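Local coordinates for Udp-n-acetylglucosamine pyrophosphorylase (Trypanosoma brucei, PDB 4BQH), which probably catalyses the transfer of uridylyl from UTP to N-acetylglucosamine 1-phosphate, giving UDP-N-acetylglucosamine and diphosphate, at residues V213-E218 and G396-A401. Numbering follows the deposited sequence.
Sequences VPCYDE and GIKLEA. With 9VU ((3S)-3-[2-(1,3-benzodioxol-5-yl)-2-oxidanylidene-ethyl]-4-bromanyl-5-methyl-3-oxidanyl-1H-indol-2-one), chain C.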
loop_
_atom_site.group_PDB
_atom_site.type_symbol
_atom_site.label_atom_id
_atom_site.label_comp_id
_atom_site.label_asym_id
_atom_site.label_seq_id
_atom_site.Cartn_x
_atom_site.Cartn_y
_atom_site.Cartn_z
ATOM N N VAL A 213 -12.035 -6.070 -12.617
ATOM C CA VAL A 213 -11.951 -7.386 -13.259
ATOM C C VAL A 213 -13.385 -7.928 -13.383
ATOM O O VAL A 213 -14.143 -7.865 -12.411
ATOM C CB VAL A 213 -11.104 -8.345 -12.396
ATOM C CG1 VAL A 213 -11.115 -9.764 -12.965
ATOM C CG2 VAL A 213 -9.657 -7.850 -12.352
ATOM N N PRO A 214 -13.765 -8.438 -14.565
ATOM C CA PRO A 214 -15.173 -8.946 -14.706
ATOM C C PRO A 214 -15.494 -10.113 -13.765
ATOM O O PRO A 214 -14.564 -10.832 -13.325
ATOM C CB PRO A 214 -15.219 -9.464 -16.142
ATOM C CG PRO A 214 -14.080 -8.779 -16.850
ATOM C CD PRO A 214 -12.997 -8.606 -15.809
ATOM N N CYS A 215 -16.779 -10.292 -13.448
ATOM C CA CYS A 215 -17.251 -11.480 -12.741
ATOM C C CYS A 215 -17.965 -12.422 -13.707
ATOM O O CYS A 215 -18.606 -11.968 -14.662
ATOM C CB CYS A 215 -18.238 -11.124 -11.650
ATOM S SG CYS A 215 -17.954 -9.513 -10.911
ATOM N N TYR A 216 -17.866 -13.719 -13.429
ATOM C CA TYR A 216 -18.251 -14.759 -14.390
ATOM C C TYR A 216 -19.255 -15.775 -13.863
ATOM O O TYR A 216 -19.200 -16.151 -12.702
ATOM C CB TYR A 216 -16.978 -15.509 -14.818
ATOM C CG TYR A 216 -16.016 -14.644 -15.593
ATOM C CD1 TYR A 216 -15.083 -13.829 -14.937
ATOM C CD2 TYR A 216 -16.046 -14.633 -16.992
ATOM C CE1 TYR A 216 -14.213 -13.031 -15.666
ATOM C CE2 TYR A 216 -15.189 -13.850 -17.724
ATOM C CZ TYR A 216 -14.283 -13.047 -17.055
ATOM O OH TYR A 216 -13.453 -12.268 -17.774
ATOM N N ASP A 217 -20.145 -16.232 -14.738
ATOM C CA ASP A 217 -20.931 -17.432 -14.464
ATOM C C ASP A 217 -20.000 -18.645 -14.503
ATOM O O ASP A 217 -19.266 -18.818 -15.460
ATOM C CB ASP A 217 -22.039 -17.594 -15.506
ATOM C CG ASP A 217 -22.898 -18.818 -15.241
ATOM O OD1 ASP A 217 -23.618 -18.833 -14.225
ATOM O OD2 ASP A 217 -22.849 -19.763 -16.051
ATOM N N GLU A 218 -20.054 -19.477 -13.468
ATOM C CA GLU A 218 -19.128 -20.605 -13.309
ATOM C C GLU A 218 -19.358 -21.676 -14.371
ATOM O O GLU A 218 -18.403 -22.190 -14.953
ATOM C CB GLU A 218 -19.254 -21.202 -11.902
ATOM C CG GLU A 218 -18.237 -22.307 -11.589
ATOM C CD GLU A 218 -18.246 -22.763 -10.130
ATOM O OE1 GLU A 218 -18.967 -22.186 -9.290
ATOM O OE2 GLU A 218 -17.518 -23.731 -9.818
ATOM N N GLY A 396 -21.768 -16.158 -8.846
ATOM C CA GLY A 396 -20.752 -15.920 -9.878
ATOM C C GLY A 396 -19.358 -16.075 -9.310
ATOM O O GLY A 396 -19.193 -16.290 -8.113
ATOM N N ILE A 397 -18.368 -15.933 -10.183
ATOM C CA ILE A 397 -16.959 -16.109 -9.794
ATOM C C ILE A 397 -16.279 -14.747 -9.867
ATOM O O ILE A 397 -16.356 -14.078 -10.898
ATOM C CB ILE A 397 -16.227 -17.105 -10.718
ATOM C CG1 ILE A 397 -16.922 -18.486 -10.712
ATOM C CG2 ILE A 397 -14.743 -17.218 -10.308
ATOM C CD1 ILE A 397 -16.949 -19.161 -9.347
ATOM N N LYS A 398 -15.624 -14.355 -8.776
ATOM C CA LYS A 398 -14.781 -13.142 -8.754
ATOM C C LYS A 398 -13.321 -13.570 -8.766
ATOM O O LYS A 398 -12.974 -14.621 -8.227
ATOM C CB LYS A 398 -15.115 -12.268 -7.546
ATOM C CG LYS A 398 -16.534 -11.718 -7.596
ATOM C CD LYS A 398 -16.713 -10.572 -6.594
ATOM C CE LYS A 398 -18.105 -9.945 -6.687
ATOM N NZ LYS A 398 -18.297 -8.928 -5.599
ATOM N N LEU A 399 -12.478 -12.801 -9.442
ATOM C CA LEU A 399 -11.085 -13.193 -9.628
ATOM C C LEU A 399 -10.199 -12.119 -9.059
ATOM O O LEU A 399 -10.425 -10.950 -9.322
ATOM C CB LEU A 399 -10.782 -13.341 -11.120
ATOM C CG LEU A 399 -11.545 -14.481 -11.800
ATOM C CD1 LEU A 399 -11.415 -14.324 -13.314
ATOM C CD2 LEU A 399 -11.005 -15.838 -11.363
ATOM N N GLU A 400 -9.173 -12.505 -8.306
ATOM C CA GLU A 400 -8.275 -11.497 -7.727
ATOM C C GLU A 400 -6.825 -11.895 -7.941
ATOM O O GLU A 400 -6.505 -13.077 -8.009
ATOM C CB GLU A 400 -8.553 -11.315 -6.214
ATOM C CG GLU A 400 -9.911 -10.657 -5.927
ATOM C CD GLU A 400 -10.234 -10.514 -4.435
ATOM O OE1 GLU A 400 -9.590 -11.166 -3.588
ATOM O OE2 GLU A 400 -11.173 -9.757 -4.098
ATOM N N ALA A 401 -5.947 -10.900 -8.044
ATOM C CA ALA A 401 -4.523 -11.188 -7.965
ATOM C C ALA A 401 -3.842 -10.150 -7.090
ATOM O O ALA A 401 -4.307 -9.013 -6.977
ATOM C CB ALA A 401 -3.878 -11.239 -9.357
HETATM O OAN 9VU C . -5.929 -8.231 -19.205
HETATM C CAH 9VU C . -4.871 -7.596 -19.027
HETATM N NAG 9VU C . -4.489 -6.559 -19.777
HETATM C CAC 9VU C . -3.276 -6.124 -19.337
HETATM C CAB 9VU C . -2.522 -5.129 -19.815
HETATM C CAA 9VU C . -1.265 -4.804 -19.281
HETATM C CAF 9VU C . -0.794 -5.578 -18.214
HETATM C CAJ 9VU C . 0.488 -5.288 -17.636
HETATM C CAE 9VU C . -1.627 -6.619 -17.746
HETATM BR BRA 9VU C . -0.981 -7.602 -16.255
HETATM C CAD 9VU C . -2.845 -6.888 -18.295
HETATM C CAI 9VU C . -3.868 -7.873 -18.057
HETATM O OAL 9VU C . -3.369 -9.177 -18.368
HETATM C CAM 9VU C . -4.371 -7.989 -16.593
HETATM C CAO 9VU C . -5.147 -6.749 -16.104
HETATM O OAP 9VU C . -5.447 -5.884 -16.940
HETATM C CAQ 9VU C . -5.522 -6.691 -14.729
HETATM C CAV 9VU C . -4.965 -7.524 -13.756
HETATM C CAU 9VU C . -5.343 -7.459 -12.467
HETATM O OAY 9VU C . -4.890 -8.188 -11.406
HETATM C CAX 9VU C . -5.913 -7.991 -10.391
HETATM O OAW 9VU C . -6.442 -6.697 -10.702
HETATM C CAT 9VU C . -6.250 -6.574 -12.052
HETATM C CAS 9VU C . -6.819 -5.727 -12.925
HETATM C CAR 9VU C . -6.462 -5.758 -14.273
HETATM O O HOH W 1 -13.987 -10.538 -10.519
#
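Tyr216 and Ile397 form a single antiparallel hydrogen-bonded pair: Tyr216 N donates to Ile397 O (3.0 Å), meeting a lone pair in the carbonyl plane, and Ile397 N returns a bond to Tyr216 O (2.7 Å). Gly396 CA lies 3.2 Å from Tyr216 O, where a CB would be a tight fit. Cys215 CA adds a C-H...O contact to Ile397 O, while Cys215 SG is tied by a disulfide to Cys232 in strand 230-234.

Apolar packing is close around Tyr216, Ile397 and Leu399: Phe54 and Leu58 of helix 51-64 cover Val213, Tyr216 and Ile397, and Leu399 packs on Ala382. The Tyr216 ring, its CG anti to the carbonyl carbon (chi1 -66°), offers CE1 to Leu399 CD1 at 3.9 Å, the side chains crossing at about a right angle. Branched Val213 serves two neighbours: CG1 packs on Leu399 CB, whereas CG2 lies 3.6 Å from CAS of the inhibitor's benzodioxole, whose CAX approaches Ala401 N.

Toward Val213 the strands diverge, and a water bridges the gap, donating to Pro214 O and accepting from Leu399 N (2.9 Å). Two partly exposed residues with long polar chains edge the contact: Lys398 passes its CG by Cys215 SG, and Glu218 lays its methylenes against Ile397 while its carboxylate makes a salt bridge to Arg384. Paired amides and a bridging water thus join two small sheets, probably steadying this wall of the inhibitor pocket.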